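Local coordinates for protein 1-pyrroline-5-carboxylate dehydrogenase (Thermus thermophilus, PDB 1UZB) that probably oxidises the product of proline breakdown, 1-pyrroline-5-carboxylate in its open semialdehyde form, to glutamate as an aldehyde dehydrogenase family enzyme, at residues A[132-137]-A[186-191]; A[74-79]-A[245-250]. All blocks are in the same frame, centred on the assembly; numbering follows the deposited sequence. Where two conformers were deposited one is given.

Contact 1 (A[132-137]-A[186-191]); sequences SADVAE and PVAIFT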
ATOM      1  N   SER A 132      19.843 -33.871   4.636  1.00  5.05           N
ATOM      2  CA  SER A 132      19.335 -32.742   5.410  1.00  5.87           C
ATOM      3  C   SER A 132      18.710 -31.683   4.503  1.00  5.39           C
ATOM      4  O   SER A 132      17.671 -31.109   4.834  1.00  6.03           O
ATOM      5  CB  SER A 132      20.456 -32.123   6.246  1.00  7.85           C
ATOM      6  OG  SER A 132      19.965 -31.074   7.057  0.50  3.50           O
ATOM      7  N   ALA A 133      19.331 -31.424   3.357  1.00  5.81           N
ATOM      8  CA  ALA A 133      18.797 -30.431   2.430  1.00  5.54           C
ATOM      9  C   ALA A 133      17.426 -30.852   1.907  1.00  6.50           C
ATOM     10  O   ALA A 133      16.539 -30.020   1.728  1.00  5.88           O
ATOM     11  CB  ALA A 133      19.763 -30.228   1.263  1.00  7.71           C
ATOM     12  N   ASP A 134      17.266 -32.151   1.671  1.00  5.08           N
ATOM     13  CA  ASP A 134      16.022 -32.722   1.158  1.00  4.92           C
ATOM     14  C   ASP A 134      14.889 -32.477   2.161  1.00  5.31           C
ATOM     15  O   ASP A 134      13.854 -31.903   1.819  1.00  5.71           O
ATOM     16  CB  ASP A 134      16.232 -34.229   0.923  1.00  6.41           C
ATOM     17  CG  ASP A 134      15.100 -34.885   0.145  1.00  8.58           C
ATOM     18  OD1 ASP A 134      13.920 -34.606   0.435  1.00  8.71           O
ATOM     19  OD2 ASP A 134      15.402 -35.712  -0.744  1.00  8.53           O
ATOM     20  N   VAL A 135      15.088 -32.898   3.405  1.00  5.08           N
ATOM     21  CA  VAL A 135      14.061 -32.715   4.424  1.00  6.15           C
ATOM     22  C   VAL A 135      13.784 -31.234   4.691  1.00  4.82           C
ATOM     23  O   VAL A 135      12.629 -30.837   4.896  1.00  5.97           O
ATOM     24  CB  VAL A 135      14.459 -33.423   5.735  1.00  5.03           C
ATOM     25  CG1 VAL A 135      13.396 -33.191   6.798  1.00  8.70           C
ATOM     26  CG2 VAL A 135      14.622 -34.924   5.480  1.00  7.79           C
ATOM     27  N   ALA A 136      14.833 -30.414   4.688  1.00  5.48           N
ATOM     28  CA  ALA A 136      14.670 -28.982   4.915  1.00  5.13           C
ATOM     29  C   ALA A 136      13.777 -28.376   3.831  1.00  4.41           C
ATOM     30  O   ALA A 136      12.934 -27.527   4.115  1.00  5.29           O
ATOM     31  CB  ALA A 136      16.029 -28.297   4.924  1.00  6.27           C
ATOM     32  N   GLU A 137      13.962 -28.819   2.589  1.00  4.47           N
ATOM     33  CA  GLU A 137      13.161 -28.326   1.473  1.00  4.91           C
ATOM     34  C   GLU A 137      11.696 -28.741   1.640  1.00  4.18           C
ATOM     35  O   GLU A 137      10.796 -27.974   1.316  1.00  4.17           O
ATOM     36  CB  GLU A 137      13.706 -28.864   0.148  1.00  5.31           C
ATOM     37  CG  GLU A 137      13.008 -28.301  -1.083  1.00  8.72           C
ATOM     38  CD  GLU A 137      13.529 -28.893  -2.377  1.00 11.75           C
ATOM     39  OE1 GLU A 137      14.760 -29.034  -2.516  1.00 18.11           O
ATOM     40  OE2 GLU A 137      12.709 -29.206  -3.264  1.00 17.62           O
ATOM     41  N   PRO A 186      12.558 -37.739  -2.630  1.00  8.16           N
ATOM     42  CA  PRO A 186      11.387 -38.437  -2.099  1.00  7.93           C
ATOM     43  C   PRO A 186      10.716 -37.886  -0.855  1.00  7.19           C
ATOM     44  O   PRO A 186       9.686 -38.405  -0.426  1.00  8.00           O
ATOM     45  CB  PRO A 186      11.895 -39.858  -1.923  1.00  8.25           C
ATOM     46  CG  PRO A 186      13.283 -39.639  -1.479  1.00  6.88           C
ATOM     47  CD  PRO A 186      13.784 -38.516  -2.363  1.00  8.12           C
ATOM     48  N   VAL A 187      11.311 -36.868  -0.248  1.00  6.92           N
ATOM     49  CA  VAL A 187      10.669 -36.232   0.889  1.00  7.05           C
ATOM     50  C   VAL A 187      10.257 -34.842   0.402  1.00  6.53           C
ATOM     51  O   VAL A 187       9.083 -34.499   0.425  1.00  6.95           O
ATOM     52  CB  VAL A 187      11.594 -36.102   2.119  1.00  6.31           C
ATOM     53  CG1 VAL A 187      10.857 -35.369   3.239  1.00  7.34           C
ATOM     54  CG2 VAL A 187      12.012 -37.480   2.602  1.00 10.28           C
ATOM     55  N   ALA A 188      11.221 -34.072  -0.093  1.00  5.40           N
ATOM     56  CA  ALA A 188      10.954 -32.718  -0.574  1.00  5.59           C
ATOM     57  C   ALA A 188       9.917 -32.582  -1.692  1.00  5.61           C
ATOM     58  O   ALA A 188       8.884 -31.944  -1.502  1.00  5.13           O
ATOM     59  CB  ALA A 188      12.257 -32.062  -1.013  1.00  6.16           C
ATOM     60  N   ILE A 189      10.196 -33.154  -2.860  1.00  5.44           N
ATOM     61  CA  ILE A 189       9.268 -33.033  -3.983  1.00  5.28           C
ATOM     62  C   ILE A 189       7.971 -33.808  -3.745  1.00  5.81           C
ATOM     63  O   ILE A 189       6.893 -33.359  -4.125  1.00  6.54           O
ATOM     64  CB  ILE A 189       9.960 -33.453  -5.292  1.00  7.11           C
ATOM     65  CG1 ILE A 189      11.095 -32.465  -5.585  1.00 10.13           C
ATOM     66  CG2 ILE A 189       8.966 -33.463  -6.449  1.00  7.01           C
ATOM     67  CD1 ILE A 189      11.894 -32.782  -6.826  1.00 12.44           C
ATOM     68  N   PHE A 190       8.082 -34.963  -3.102  1.00  5.50           N
ATOM     69  CA  PHE A 190       6.920 -35.774  -2.757  1.00  5.70           C
ATOM     70  C   PHE A 190       5.976 -34.886  -1.934  1.00  5.62           C
ATOM     71  O   PHE A 190       4.788 -34.772  -2.226  1.00  5.57           O
ATOM     72  CB  PHE A 190       7.392 -36.974  -1.927  1.00  6.72           C
ATOM     73  CG  PHE A 190       6.292 -37.901  -1.489  1.00  6.84           C
ATOM     74  CD1 PHE A 190       5.718 -38.797  -2.382  1.00  8.62           C
ATOM     75  CD2 PHE A 190       5.867 -37.909  -0.165  1.00  7.14           C
ATOM     76  CE1 PHE A 190       4.736 -39.696  -1.960  1.00  8.77           C
ATOM     77  CE2 PHE A 190       4.886 -38.803   0.269  1.00  8.93           C
ATOM     78  CZ  PHE A 190       4.321 -39.699  -0.631  1.00  7.63           C
ATOM     79  N   THR A 191       6.524 -34.231  -0.915  1.00  4.39           N
ATOM     80  CA  THR A 191       5.737 -33.363  -0.047  1.00  4.96           C
ATOM     81  C   THR A 191       5.179 -32.133  -0.763  1.00  4.26           C
ATOM     82  O   THR A 191       3.984 -31.838  -0.666  1.00  5.17           O
ATOM     83  CB  THR A 191       6.577 -32.893   1.149  1.00  4.90           C
ATOM     84  OG1 THR A 191       6.948 -34.026   1.944  1.00  6.28           O
ATOM     85  CG2 THR A 191       5.790 -31.921   2.008  1.00  6.17           C
TER

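Contact 2 (A[74-79]-A[245-250]); sequences AEAEAA and AYLVEH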
ATOM      1  N   ALA A  74      -7.860 -51.775  -8.038  1.00 11.90           N
ATOM      2  CA  ALA A  74      -8.912 -51.744  -7.028  1.00 11.88           C
ATOM      3  C   ALA A  74      -8.609 -50.715  -5.940  1.00 11.00           C
ATOM      4  O   ALA A  74      -9.469 -49.912  -5.574  1.00 12.28           O
ATOM      5  CB  ALA A  74      -9.083 -53.126  -6.405  1.00 13.59           C
ATOM      6  N   GLU A  75      -7.388 -50.745  -5.418  1.00 11.63           N
ATOM      7  CA  GLU A  75      -6.999 -49.803  -4.376  1.00 10.36           C
ATOM      8  C   GLU A  75      -6.985 -48.371  -4.906  1.00 10.13           C
ATOM      9  O   GLU A  75      -7.307 -47.431  -4.178  1.00  9.26           O
ATOM     10  CB  GLU A  75      -5.627 -50.175  -3.802  1.00 10.90           C
ATOM     11  CG  GLU A  75      -5.622 -51.475  -2.996  1.00 13.76           C
ATOM     12  CD  GLU A  75      -5.636 -52.722  -3.868  1.00 14.47           C
ATOM     13  OE1 GLU A  75      -5.919 -53.816  -3.332  1.00 17.88           O
ATOM     14  OE2 GLU A  75      -5.354 -52.617  -5.079  1.00 15.95           O
ATOM     15  N   ALA A  76      -6.624 -48.208  -6.175  1.00  8.88           N
ATOM     16  CA  ALA A  76      -6.593 -46.885  -6.793  1.00  9.98           C
ATOM     17  C   ALA A  76      -8.013 -46.340  -6.895  1.00 10.17           C
ATOM     18  O   ALA A  76      -8.256 -45.165  -6.631  1.00 10.76           O
ATOM     19  CB  ALA A  76      -5.955 -46.964  -8.178  1.00 10.47           C
ATOM     20  N   GLU A  77      -8.953 -47.201  -7.271  1.00 10.72           N
ATOM     21  CA  GLU A  77     -10.346 -46.786  -7.393  1.00 10.22           C
ATOM     22  C   GLU A  77     -10.892 -46.403  -6.019  1.00 10.21           C
ATOM     23  O   GLU A  77     -11.628 -45.427  -5.883  1.00 11.43           O
ATOM     24  CB  GLU A  77     -11.186 -47.916  -7.994  1.00 11.73           C
ATOM     25  CG  GLU A  77     -12.617 -47.529  -8.361  1.00 13.63           C
ATOM     26  CD  GLU A  77     -12.683 -46.399  -9.373  1.00 15.07           C
ATOM     27  OE1 GLU A  77     -11.854 -46.379 -10.305  1.00 15.98           O
ATOM     28  OE2 GLU A  77     -13.577 -45.534  -9.244  1.00 18.19           O
ATOM     29  N   ALA A  78     -10.525 -47.176  -5.001  1.00  9.71           N
ATOM     30  CA  ALA A  78     -10.973 -46.902  -3.640  1.00  9.59           C
ATOM     31  C   ALA A  78     -10.428 -45.559  -3.167  1.00  9.57           C
ATOM     32  O   ALA A  78     -11.129 -44.789  -2.515  1.00  9.84           O
ATOM     33  CB  ALA A  78     -10.513 -48.010  -2.700  1.00 10.90           C
ATOM     34  N   ALA A  79      -9.171 -45.291  -3.493  1.00  9.46           N
ATOM     35  CA  ALA A  79      -8.543 -44.037  -3.104  1.00  8.34           C
ATOM     36  C   ALA A  79      -9.213 -42.869  -3.821  1.00  7.93           C
ATOM     37  O   ALA A  79      -9.425 -41.812  -3.230  1.00  8.26           O
ATOM     38  CB  ALA A  79      -7.057 -44.074  -3.429  1.00  9.29           C
ATOM     39  N   ALA A 245      -0.859 -45.450 -14.685  1.00 11.94           N
ATOM     40  CA  ALA A 245      -1.600 -45.439 -15.939  1.00 11.77           C
ATOM     41  C   ALA A 245      -3.101 -45.378 -15.680  1.00 12.17           C
ATOM     42  O   ALA A 245      -3.820 -44.600 -16.305  1.00 12.30           O
ATOM     43  CB  ALA A 245      -1.263 -46.681 -16.756  1.00 12.40           C
ATOM     44  N   TYR A 246      -3.569 -46.202 -14.751  1.00 10.74           N
ATOM     45  CA  TYR A 246      -4.984 -46.254 -14.414  1.00 11.32           C
ATOM     46  C   TYR A 246      -5.524 -44.887 -13.987  1.00  9.73           C
ATOM     47  O   TYR A 246      -6.604 -44.477 -14.413  1.00  9.94           O
ATOM     48  CB  TYR A 246      -5.212 -47.271 -13.293  1.00 12.06           C
ATOM     49  CG  TYR A 246      -6.662 -47.466 -12.918  1.00 11.54           C
ATOM     50  CD1 TYR A 246      -7.528 -48.179 -13.747  1.00 12.57           C
ATOM     51  CD2 TYR A 246      -7.169 -46.935 -11.734  1.00 12.43           C
ATOM     52  CE1 TYR A 246      -8.865 -48.360 -13.404  1.00 14.74           C
ATOM     53  CE2 TYR A 246      -8.506 -47.107 -11.382  1.00 13.48           C
ATOM     54  CZ  TYR A 246      -9.349 -47.823 -12.221  1.00 14.28           C
ATOM     55  OH  TYR A 246     -10.669 -48.010 -11.875  1.00 16.55           O
ATOM     56  N   LEU A 247      -4.773 -44.182 -13.147  1.00  9.02           N
ATOM     57  CA  LEU A 247      -5.207 -42.875 -12.668  1.00  8.39           C
ATOM     58  C   LEU A 247      -5.058 -41.759 -13.697  1.00  8.49           C
ATOM     59  O   LEU A 247      -5.962 -40.940 -13.867  1.00  8.11           O
ATOM     60  CB  LEU A 247      -4.452 -42.518 -11.386  1.00  8.86           C
ATOM     61  CG  LEU A 247      -4.855 -43.388 -10.193  1.00  8.98           C
ATOM     62  CD1 LEU A 247      -3.948 -43.100  -9.008  1.00 10.26           C
ATOM     63  CD2 LEU A 247      -6.311 -43.115  -9.843  1.00 10.06           C
ATOM     64  N   VAL A 248      -3.923 -41.725 -14.383  1.00  7.36           N
ATOM     65  CA  VAL A 248      -3.687 -40.701 -15.391  1.00  7.07           C
ATOM     66  C   VAL A 248      -4.760 -40.713 -16.482  1.00  8.22           C
ATOM     67  O   VAL A 248      -5.194 -39.657 -16.942  1.00  9.14           O
ATOM     68  CB  VAL A 248      -2.292 -40.876 -16.038  1.00  8.62           C
ATOM     69  CG1 VAL A 248      -2.182 -40.028 -17.296  1.00  9.48           C
ATOM     70  CG2 VAL A 248      -1.207 -40.482 -15.038  1.00  9.72           C
ATOM     71  N   GLU A 249      -5.193 -41.906 -16.881  1.00  9.46           N
ATOM     72  CA  GLU A 249      -6.195 -42.054 -17.937  1.00 10.52           C
ATOM     73  C   GLU A 249      -7.640 -42.114 -17.435  1.00  9.44           C
ATOM     74  O   GLU A 249      -8.579 -42.169 -18.231  1.00 10.77           O
ATOM     75  CB  GLU A 249      -5.902 -43.318 -18.752  1.00 13.59           C
ATOM     76  CG  GLU A 249      -4.505 -43.363 -19.355  1.00 17.59           C
ATOM     77  CD  GLU A 249      -4.222 -44.665 -20.085  1.00 20.84           C
ATOM     78  OE1 GLU A 249      -4.359 -45.740 -19.462  1.00 23.96           O
ATOM     79  OE2 GLU A 249      -3.855 -44.613 -21.277  1.00 24.28           O
ATOM     80  N   HIS A 250      -7.815 -42.087 -16.121  1.00  8.26           N
ATOM     81  CA  HIS A 250      -9.138 -42.174 -15.512  1.00  8.25           C
ATOM     82  C   HIS A 250     -10.024 -40.971 -15.836  1.00  8.87           C
ATOM     83  O   HIS A 250      -9.577 -39.824 -15.784  1.00  8.19           O
ATOM     84  CB  HIS A 250      -8.982 -42.316 -13.996  1.00  8.57           C
ATOM     85  CG  HIS A 250     -10.155 -42.949 -13.316  1.00  7.94           C
ATOM     86  ND1 HIS A 250     -11.399 -42.356 -13.260  1.00  7.42           N
ATOM     87  CD2 HIS A 250     -10.266 -44.121 -12.646  1.00  9.70           C
ATOM     88  CE1 HIS A 250     -12.224 -43.134 -12.584  1.00  9.24           C
ATOM     89  NE2 HIS A 250     -11.561 -44.211 -12.199  1.00 10.10           N
TER

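Contact 1 (A[132-137]-A[186-191])
Asp134 and Glu137, one turn apart on helix 128-149, close on Ala188, the first residue of helix 188-199. With CG of Asp134 anti to the backbone N (chi1 -169°), the carboxylate swings across to 186-191. Asp134 OD1 accepts a hydrogen bond of 2.8 Å from Ala188 N, which meets it nearly along the C-O axis. The N-H...O angle is 155°. Asp134 OD1 also lies 3.2 Å from Val187 CB. The other oxygen, OD2, is 3.6 Å from Pro186 CD and forms a salt bridge with Lys126. A carboxylate at this N-terminal end of a helix probably also gains from the helix dipole. An asparagine in place of Asp134 would probably deprive Lys126 of this charge partner and weaken the electrostatic hold on the helix start.

Glu137 can be followed outward: its extended chain passes over the methyl of Ala188, which lies 3.7 Å from CB, stays close to CG and CD, and is again 3.7 Å from OE2 at the tip. The same methyl approaches the backbone O of Asp134 to 3.3 Å. Val135 CG2 adds a looser apolar touch to Val187 CG1. Within the turn, Val187 O is gripped from opposite faces by Thr191 N and Thr191 OG1.

Pro186 closes the Pro-Trp-Asn-Phe-Pro motif of aldehyde dehydrogenases, whose asparagine contributes to the oxyanion hole in relatives. Helix 188-199 links the parallel strands 165-180 and 203-207 of the Rossmann-like sheet, while Leu120 of helix 113-124 and Val215 of helix 213-226 pack against Pro186.

Contact 2 (A[74-79]-A[245-250])
Glu77 reaches Tyr246 and His250 by a bent chain: CG stands anti to the backbone N (chi1 -171°), and a turn at chi2 (59°) brings the carboxylate round to 245-250. Tyr246 and His250 likewise have CG anti to their backbone N, which extends both rings toward it. The result is a His-carboxylate hydrogen bond with a tyrosine hydroxyl as second donor, joining helix 73-90 to the end of helix 242-248 on the flank of the Rossmann-like sheet.

One oxygen takes both bonds. His250 NE2 donates to Glu77 OE1 at 2.9 Å, with an N-H...O angle of 153°; the oxygen lies near the imidazole plane and offers its syn lone pair, and the two flat groups are nearly coplanar. Since His250 ND1 is hydrogen-bonded to Arg252 N, both ring nitrogens are engaged, which probably fixes the rotation of the ring and is consistent with a neutral imidazole protonated at NE2.

Beside this polar bridge, Ala76 turns its methyl toward helix 242-248, 3.8 Å from Tyr246 CD2 and 4.2 Å from Leu247 CD2. Leu247 in turn packs on Val178 and Ile205 of the sheet, and Ala76 also touches Leu236.

The phenol ring stands almost perpendicular to the carboxylate, and Tyr246 OH donates to Glu77 OE1 at 2.6 Å, from the anti side and somewhat out of the carboxylate plane.

Both contacts join helices about the same Rossmann-like sheet, but they share no helix: contact 1 pairs 128-149 with 188-199, contact 2 pairs 73-90 with 242-248. Contact 1 lies nearer the middle of the chain, its centre about 8 Å from that of the chain, and contact 2 toward its periphery, at about 23 Å, though both are buried and no other subunit touches either. The two centres lie about 26 Å apart, with nearest atoms about 12 Å apart. Each relies on a carboxylate from the earlier segment, spread over a backbone N-H and a charge in contact 1, with one oxygen shared by two side chains in contact 2.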